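Cg6181-pa, isoform A (Drosophila melanogaster, PDB 2VXG) seems to play a role in mRNA decapping during mRNA degradation and is required to silence a subset of endogenous miRNA targets; this chain is its helical C-terminal domain. Local coordinates at residues L52-L57 against L84-A89; V56-I61 against E95-V100. All blocks are in the same frame, centred on the assembly; numbering follows the deposited sequence.

Followed from the N terminus, the chain reaches the start of helix 54-66, from which both contacts depart. Contact 1 closes a loop of 26 residues, bringing residues 52-57 against 84-89 and so the start of helix 54-66 to the end of helix 73-85. Contact 2 begins one turn further on and closes 33 residues, setting residues 56-61 beside 95-100 of helix 91-114. The two loops overlap in a stagger, sharing Val56 and Leu57, and their centres lie about 8 Å apart. Ile86 of contact 1 joins them, its CD1 packing 4.0 Å from Leu58 CD2 of contact 2. Together they tie three successive helices of the domain.

Contact 1 (L52-L57 against L84-A89); sequences LEQKVL and LAINMA
The side-chain amide of Gln54 bonds twice to the backbone flanking Ile86, at Ala85 O and Asn87 N. Its NE2 donates to Ala85 O at 2.9 Å, with that acceptor lying in the plane of the amide, while its OE1 accepts from Asn87 N at 2.8 Å along a nearly straight N-H line (170°). The donor sits above the carbonyl plane of Gln54. A bend at chi2 (-76°) turns the side chain toward these partners, and the hydroxyl of Thr93 is a second hydrogen-bond partner of OE1, so the rotation of the amide is well defined. The tightly packed part lies deeper, where Leu57 CD1 presses on Ala85 CB at 3.5 Å, closer than usual for two carbons. This places the first turn of helix 54-66 beside the end of helix 73-85, as expected for two successive helices packed as a helical hairpin. Beyond it the chain turns at Asn87, whose OD1 accepts from Ala89 N in an Asx turn. The looser, partly exposed edge is here: the Asn87 side chain makes no hydrogen bond to 52-57 and only grazes the firmly held Gln54 amide, Asn87 CB lying 3.7 Å from Gln54 OE1. An alanine in place of Gln54 would remove both hydrogen bonds to the backbone and the one to Thr93, and would probably leave the Ala85-Asn87 backbone less firmly fixed. The CB of Ile86 points away from 52-57, yet its side chain packs on Leu58 and Ile61 of helix 54-66 and on Leu101 of helix 91-114.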
ATOM      1  N   LEU A  52       0.910 -11.386  -1.010  1.00 23.48           N
ATOM      2  CA  LEU A  52       1.863 -10.404  -1.553  1.00 22.90           C
ATOM      3  C   LEU A  52       3.240 -10.484  -0.885  1.00 22.25           C
ATOM      4  O   LEU A  52       3.359 -10.549   0.330  1.00 21.15           O
ATOM      5  CB  LEU A  52       1.291  -8.997  -1.418  1.00 22.59           C
ATOM      6  CG  LEU A  52      -0.006  -8.785  -2.196  1.00 23.77           C
ATOM      7  CD1 LEU A  52      -0.486  -7.340  -1.983  1.00 26.68           C
ATOM      8  CD2 LEU A  52       0.187  -9.061  -3.688  1.00 24.21           C
ATOM      9  N   GLU A  53       4.271 -10.526  -1.724  1.00 21.27           N
ATOM     10  CA  GLU A  53       5.656 -10.447  -1.311  1.00 20.66           C
ATOM     11  C   GLU A  53       5.849  -9.282  -0.375  1.00 19.21           C
ATOM     12  O   GLU A  53       5.202  -8.261  -0.550  1.00 19.27           O
ATOM     13  CB  GLU A  53       6.496 -10.144  -2.555  1.00 21.27           C
ATOM     14  CG  GLU A  53       6.779 -11.327  -3.350  1.00 23.19           C
ATOM     15  CD  GLU A  53       7.333 -10.982  -4.674  1.00 22.10           C
ATOM     16  OE1 GLU A  53       7.541  -9.780  -4.966  1.00 21.57           O
ATOM     17  OE2 GLU A  53       7.544 -11.915  -5.442  1.00 28.89           O
ATOM     18  N   GLN A  54       6.782  -9.396   0.565  1.00 18.67           N
ATOM     19  CA  GLN A  54       7.146  -8.256   1.412  1.00 17.27           C
ATOM     20  C   GLN A  54       7.595  -7.026   0.616  1.00 17.20           C
ATOM     21  O   GLN A  54       7.244  -5.898   0.983  1.00 15.39           O
ATOM     22  CB  GLN A  54       8.245  -8.621   2.396  1.00 17.02           C
ATOM     23  CG  GLN A  54       7.817  -9.649   3.459  1.00 16.53           C
ATOM     24  CD  GLN A  54       6.984  -9.037   4.510  1.00 19.52           C
ATOM     25  OE1 GLN A  54       7.462  -8.173   5.272  1.00 17.69           O
ATOM     26  NE2 GLN A  54       5.720  -9.491   4.605  1.00 16.76           N
ATOM     27  N   LYS A  55       8.386  -7.242  -0.442  1.00 16.53           N
ATOM     28  CA  LYS A  55       8.856  -6.129  -1.256  1.00 16.84           C
ATOM     29  C   LYS A  55       7.691  -5.380  -1.930  1.00 15.85           C
ATOM     30  O   LYS A  55       7.757  -4.183  -2.097  1.00 16.30           O
ATOM     31  CB  LYS A  55       9.982  -6.524  -2.222  1.00 16.62           C
ATOM     32  CG  LYS A  55       9.629  -7.366  -3.469  1.00 17.96           C
ATOM     33  CD  LYS A  55      10.860  -7.598  -4.379  1.00 19.15           C
ATOM     34  CE  LYS A  55      10.640  -8.851  -5.266  1.00 21.52           C
ATOM     35  NZ  LYS A  55      11.884  -9.606  -5.411  1.00 29.48           N
ATOM     36  N   VAL A  56       6.636  -6.107  -2.274  1.00 16.00           N
ATOM     37  CA  VAL A  56       5.432  -5.551  -2.884  1.00 15.30           C
ATOM     38  C   VAL A  56       4.658  -4.778  -1.825  1.00 14.18           C
ATOM     39  O   VAL A  56       4.189  -3.686  -2.070  1.00 14.28           O
ATOM     40  CB  VAL A  56       4.544  -6.644  -3.508  1.00 14.46           C
ATOM     41  CG1 VAL A  56       3.121  -6.134  -3.733  1.00 13.64           C
ATOM     42  CG2 VAL A  56       5.182  -7.226  -4.832  1.00 13.29           C
ATOM     43  N   LEU A  57       4.550  -5.337  -0.642  1.00 14.60           N
ATOM     44  CA  LEU A  57       3.836  -4.639   0.435  1.00 14.93           C
ATOM     45  C   LEU A  57       4.472  -3.293   0.741  1.00 14.93           C
ATOM     46  O   LEU A  57       3.746  -2.296   0.861  1.00 15.95           O
ATOM     47  CB  LEU A  57       3.782  -5.505   1.701  1.00 16.12           C
ATOM     48  CG  LEU A  57       2.926  -6.761   1.638  1.00 15.08           C
ATOM     49  CD1 LEU A  57       3.201  -7.637   2.803  1.00 19.19           C
ATOM     50  CD2 LEU A  57       1.460  -6.393   1.576  1.00 19.27           C
ATOM     51  N   LEU A  84      -0.147  -4.347   8.411  1.00 17.78           N
ATOM     52  CA  LEU A  84      -0.389  -5.549   9.247  1.00 18.79           C
ATOM     53  C   LEU A  84       0.298  -6.787   8.697  1.00 18.76           C
ATOM     54  O   LEU A  84       0.561  -7.697   9.447  1.00 18.83           O
ATOM     55  CB  LEU A  84      -1.880  -5.820   9.408  1.00 17.81           C
ATOM     56  CG  LEU A  84      -2.713  -4.780  10.178  1.00 19.57           C
ATOM     57  CD1 LEU A  84      -4.156  -5.173  10.153  1.00 19.41           C
ATOM     58  CD2 LEU A  84      -2.225  -4.633  11.648  1.00 20.59           C
ATOM     59  N   ALA A  85       0.570  -6.808   7.390  1.00 19.66           N
ATOM     60  CA  ALA A  85       1.273  -7.938   6.735  1.00 19.79           C
ATOM     61  C   ALA A  85       2.798  -7.852   6.754  1.00 20.25           C
ATOM     62  O   ALA A  85       3.487  -8.833   6.379  1.00 20.38           O
ATOM     63  CB  ALA A  85       0.797  -8.085   5.293  1.00 19.18           C
ATOM     64  N   ILE A  86       3.347  -6.707   7.150  1.00 20.65           N
ATOM     65  CA  ILE A  86       4.798  -6.581   7.322  1.00 21.61           C
ATOM     66  C   ILE A  86       5.335  -7.650   8.285  1.00 22.25           C
ATOM     67  O   ILE A  86       4.889  -7.766   9.437  1.00 22.39           O
ATOM     68  CB  ILE A  86       5.210  -5.211   7.879  1.00 20.74           C
ATOM     69  CG1 ILE A  86       4.932  -4.082   6.905  1.00 21.43           C
ATOM     70  CG2 ILE A  86       6.716  -5.169   8.208  1.00 21.11           C
ATOM     71  CD1 ILE A  86       5.391  -2.699   7.477  1.00 22.43           C
ATOM     72  N   ASN A  87       6.304  -8.429   7.809  1.00 23.16           N
ATOM     73  CA  ASN A  87       6.903  -9.477   8.601  1.00 23.37           C
ATOM     74  C   ASN A  87       8.270  -9.009   9.039  1.00 24.30           C
ATOM     75  O   ASN A  87       9.222  -8.987   8.255  1.00 23.71           O
ATOM     76  CB  ASN A  87       7.010 -10.797   7.827  1.00 23.24           C
ATOM     77  CG  ASN A  87       7.884 -11.816   8.540  1.00 23.75           C
ATOM     78  OD1 ASN A  87       8.051 -11.759   9.758  1.00 22.75           O
ATOM     79  ND2 ASN A  87       8.436 -12.752   7.791  1.00 24.08           N
ATOM     80  N   MET A  88       8.359  -8.627  10.304  1.00 25.32           N
ATOM     81  CA  MET A  88       9.601  -8.082  10.847  1.00 26.59           C
ATOM     82  C   MET A  88      10.697  -9.134  11.097  1.00 26.53           C
ATOM     83  O   MET A  88      11.812  -8.765  11.451  1.00 27.86           O
ATOM     84  CB  MET A  88       9.329  -7.248  12.127  1.00 28.02           C
ATOM     85  CG  MET A  88       8.650  -5.860  11.909  1.00 31.22           C
ATOM     86  SD  MET A  88       9.375  -4.822  10.576  1.00 41.62           S
ATOM     87  CE  MET A  88      10.892  -4.259  11.370  1.00 37.50           C
ATOM     88  N   ALA A  89      10.392 -10.421  10.908  1.00 26.08           N
ATOM     89  CA  ALA A  89      11.405 -11.477  10.917  1.00 25.12           C
ATOM     90  C   ALA A  89      12.122 -11.591   9.583  1.00 24.83           C
ATOM     91  O   ALA A  89      13.175 -12.228   9.491  1.00 25.14           O
ATOM     92  CB  ALA A  89      10.791 -12.820  11.286  1.00 25.70           C
TER

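Contact 2 (V56-I61 against E95-V100); sequences VLLSLI and EHAPKV
His96 O is gripped by two backbone N-H groups of its own helix, Val100 N at 3.2 Å and, weakly, Lys99 N. Pro98 has no N-H to give, and Lys99 N makes no regular bond to the residue four before, only the weak one to His96 O, so helix 91-114 is kinked here. No hydrogen bond crosses to residues 56-61, so the contact is one of apolar packing, and Leu58 carries most of it. With CG anti to its carbonyl carbon (chi1 -71°), Leu58 spreads its two methyls over different partners. Leu58 CD1 meets His96 CD2 at 3.7 Å, oblique to the ring; Leu58 CD2 stands 4.0 Å from Val100 CG1 and 4.4 Å from Ala97 CB. Val100 holds CG1 anti to its backbone N (chi1 171°), which sends that methyl to the opposing helix. There Val100 CG1 touches Leu58 O at 3.6 Å and, crossing obliquely, Ile61 CG2 at 3.9 Å. The other methyl, Val100 CG2, lies over one face of the His96 ring near its rim. Leu58, Ile61, Ala97 and Val100 are buried, whereas His96 marks the exposed border. The two helix segments run almost parallel, 11° apart with axes 10.5 Å from each other, as alternate helices (54-66 and 91-114, with 73-85 between) of an alpha-alpha array do, consistent with the family's place in the TPR clan. Helix 73-85 packs on Leu57 and Ile61 through Ala82, and helix 16-25 meets another side of helix 54-66 at Val56 and Ser59.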
ATOM      1  N   VAL A  56       6.636  -6.107  -2.274  1.00 16.00           N
ATOM      2  CA  VAL A  56       5.432  -5.551  -2.884  1.00 15.30           C
ATOM      3  C   VAL A  56       4.658  -4.778  -1.825  1.00 14.18           C
ATOM      4  O   VAL A  56       4.189  -3.686  -2.070  1.00 14.28           O
ATOM      5  CB  VAL A  56       4.544  -6.644  -3.508  1.00 14.46           C
ATOM      6  CG1 VAL A  56       3.121  -6.134  -3.733  1.00 13.64           C
ATOM      7  CG2 VAL A  56       5.182  -7.226  -4.832  1.00 13.29           C
ATOM      8  N   LEU A  57       4.550  -5.337  -0.642  1.00 14.60           N
ATOM      9  CA  LEU A  57       3.836  -4.639   0.435  1.00 14.93           C
ATOM     10  C   LEU A  57       4.472  -3.293   0.741  1.00 14.93           C
ATOM     11  O   LEU A  57       3.746  -2.296   0.861  1.00 15.95           O
ATOM     12  CB  LEU A  57       3.782  -5.505   1.701  1.00 16.12           C
ATOM     13  CG  LEU A  57       2.926  -6.761   1.638  1.00 15.08           C
ATOM     14  CD1 LEU A  57       3.201  -7.637   2.803  1.00 19.19           C
ATOM     15  CD2 LEU A  57       1.460  -6.393   1.576  1.00 19.27           C
ATOM     16  N   LEU A  58       5.809  -3.248   0.875  1.00 15.01           N
ATOM     17  CA  LEU A  58       6.538  -1.995   1.247  1.00 14.89           C
ATOM     18  C   LEU A  58       6.477  -0.930   0.142  1.00 15.49           C
ATOM     19  O   LEU A  58       6.393   0.259   0.403  1.00 14.81           O
ATOM     20  CB  LEU A  58       7.981  -2.274   1.619  1.00 15.16           C
ATOM     21  CG  LEU A  58       8.212  -3.013   2.958  1.00 15.57           C
ATOM     22  CD1 LEU A  58       9.664  -3.468   3.206  1.00 14.59           C
ATOM     23  CD2 LEU A  58       7.657  -2.237   4.174  1.00 14.47           C
ATOM     24  N   SER A  59       6.536  -1.369  -1.102  1.00 14.95           N
ATOM     25  CA  SER A  59       6.336  -0.484  -2.277  1.00 15.44           C
ATOM     26  C   SER A  59       4.902   0.091  -2.363  1.00 15.68           C
ATOM     27  O   SER A  59       4.717   1.269  -2.638  1.00 15.74           O
ATOM     28  CB  SER A  59       6.667  -1.269  -3.554  1.00 15.12           C
ATOM     29  OG  SER A  59       6.460  -0.502  -4.749  1.00 15.05           O
ATOM     30  N   LEU A  60       3.910  -0.752  -2.149  1.00 16.67           N
ATOM     31  CA  LEU A  60       2.512  -0.347  -2.122  1.00 17.24           C
ATOM     32  C   LEU A  60       2.320   0.695  -1.026  1.00 17.17           C
ATOM     33  O   LEU A  60       1.737   1.763  -1.275  1.00 16.09           O
ATOM     34  CB  LEU A  60       1.617  -1.580  -1.902  1.00 17.18           C
ATOM     35  CG  LEU A  60       0.105  -1.494  -1.940  1.00 18.94           C
ATOM     36  CD1 LEU A  60      -0.257  -0.948  -3.348  1.00 20.29           C
ATOM     37  CD2 LEU A  60      -0.537  -2.888  -1.685  1.00 20.17           C
ATOM     38  N   ILE A  61       2.888   0.435   0.151  1.00 17.35           N
ATOM     39  CA  ILE A  61       2.824   1.405   1.259  1.00 17.73           C
ATOM     40  C   ILE A  61       3.447   2.759   0.837  1.00 18.38           C
ATOM     41  O   ILE A  61       2.838   3.832   1.063  1.00 17.84           O
ATOM     42  CB  ILE A  61       3.551   0.910   2.556  1.00 17.67           C
ATOM     43  CG1 ILE A  61       2.687  -0.139   3.279  1.00 19.57           C
ATOM     44  CG2 ILE A  61       3.806   2.086   3.513  1.00 17.59           C
ATOM     45  CD1 ILE A  61       3.450  -0.918   4.368  1.00 17.42           C
ATOM     46  N   GLU A  95      15.566  -4.426   7.637  1.00 21.60           N
ATOM     47  CA  GLU A  95      16.451  -3.351   7.188  1.00 22.06           C
ATOM     48  C   GLU A  95      15.711  -2.229   6.439  1.00 21.65           C
ATOM     49  O   GLU A  95      16.000  -1.044   6.620  1.00 21.01           O
ATOM     50  CB  GLU A  95      17.494  -3.936   6.242  1.00 21.93           C
ATOM     51  CG  GLU A  95      18.571  -2.954   5.826  1.00 23.56           C
ATOM     52  CD  GLU A  95      19.249  -3.283   4.504  1.00 24.31           C
ATOM     53  OE1 GLU A  95      20.207  -2.566   4.174  1.00 30.06           O
ATOM     54  OE2 GLU A  95      18.823  -4.220   3.796  1.00 26.13           O
ATOM     55  N   HIS A  96      14.763  -2.601   5.590  1.00 21.02           N
ATOM     56  CA  HIS A  96      14.088  -1.634   4.719  1.00 20.95           C
ATOM     57  C   HIS A  96      12.847  -0.999   5.365  1.00 20.76           C
ATOM     58  O   HIS A  96      12.568   0.163   5.127  1.00 18.40           O
ATOM     59  CB  HIS A  96      13.692  -2.321   3.396  1.00 20.40           C
ATOM     60  CG  HIS A  96      13.211  -1.384   2.329  1.00 21.86           C
ATOM     61  ND1 HIS A  96      13.780  -0.146   2.106  1.00 21.32           N
ATOM     62  CD2 HIS A  96      12.245  -1.523   1.386  1.00 20.84           C
ATOM     63  CE1 HIS A  96      13.174   0.441   1.091  1.00 20.55           C
ATOM     64  NE2 HIS A  96      12.239  -0.371   0.633  1.00 20.87           N
ATOM     65  N   ALA A  97      12.117  -1.751   6.187  1.00 21.00           N
ATOM     66  CA  ALA A  97      10.865  -1.226   6.803  1.00 21.49           C
ATOM     67  C   ALA A  97      11.047   0.060   7.598  1.00 22.12           C
ATOM     68  O   ALA A  97      10.222   0.967   7.509  1.00 22.20           O
ATOM     69  CB  ALA A  97      10.212  -2.300   7.705  1.00 22.16           C
ATOM     70  N   PRO A  98      12.091   0.147   8.435  1.00 22.59           N
ATOM     71  CA  PRO A  98      12.292   1.426   9.163  1.00 22.90           C
ATOM     72  C   PRO A  98      12.210   2.655   8.279  1.00 23.10           C
ATOM     73  O   PRO A  98      11.519   3.614   8.635  1.00 24.96           O
ATOM     74  CB  PRO A  98      13.698   1.264   9.752  1.00 23.55           C
ATOM     75  CG  PRO A  98      13.758  -0.218  10.030  1.00 22.84           C
ATOM     76  CD  PRO A  98      13.089  -0.854   8.842  1.00 23.28           C
ATOM     77  N   LYS A  99      12.883   2.619   7.140  1.00 21.98           N
ATOM     78  CA  LYS A  99      12.876   3.742   6.219  1.00 21.79           C
ATOM     79  C   LYS A  99      11.517   3.949   5.619  1.00 20.73           C
ATOM     80  O   LYS A  99      11.030   5.047   5.614  1.00 19.25           O
ATOM     81  CB  LYS A  99      13.912   3.577   5.119  1.00 23.62           C
ATOM     82  CG  LYS A  99      15.327   3.953   5.554  1.00 26.30           C
ATOM     83  CD  LYS A  99      16.125   2.759   6.062  1.00 30.01           C
ATOM     84  CE  LYS A  99      17.449   3.209   6.702  1.00 30.26           C
ATOM     85  NZ  LYS A  99      17.629   2.644   8.091  1.00 33.96           N
ATOM     86  N   VAL A 100      10.883   2.876   5.136  1.00 19.48           N
ATOM     87  CA  VAL A 100       9.559   3.003   4.523  1.00 17.75           C
ATOM     88  C   VAL A 100       8.542   3.513   5.537  1.00 17.17           C
ATOM     89  O   VAL A 100       7.742   4.354   5.228  1.00 14.39           O
ATOM     90  CB  VAL A 100       9.116   1.661   3.932  1.00 17.60           C
ATOM     91  CG1 VAL A 100       7.658   1.664   3.477  1.00 15.11           C
ATOM     92  CG2 VAL A 100      10.092   1.263   2.794  1.00 14.90           C
TER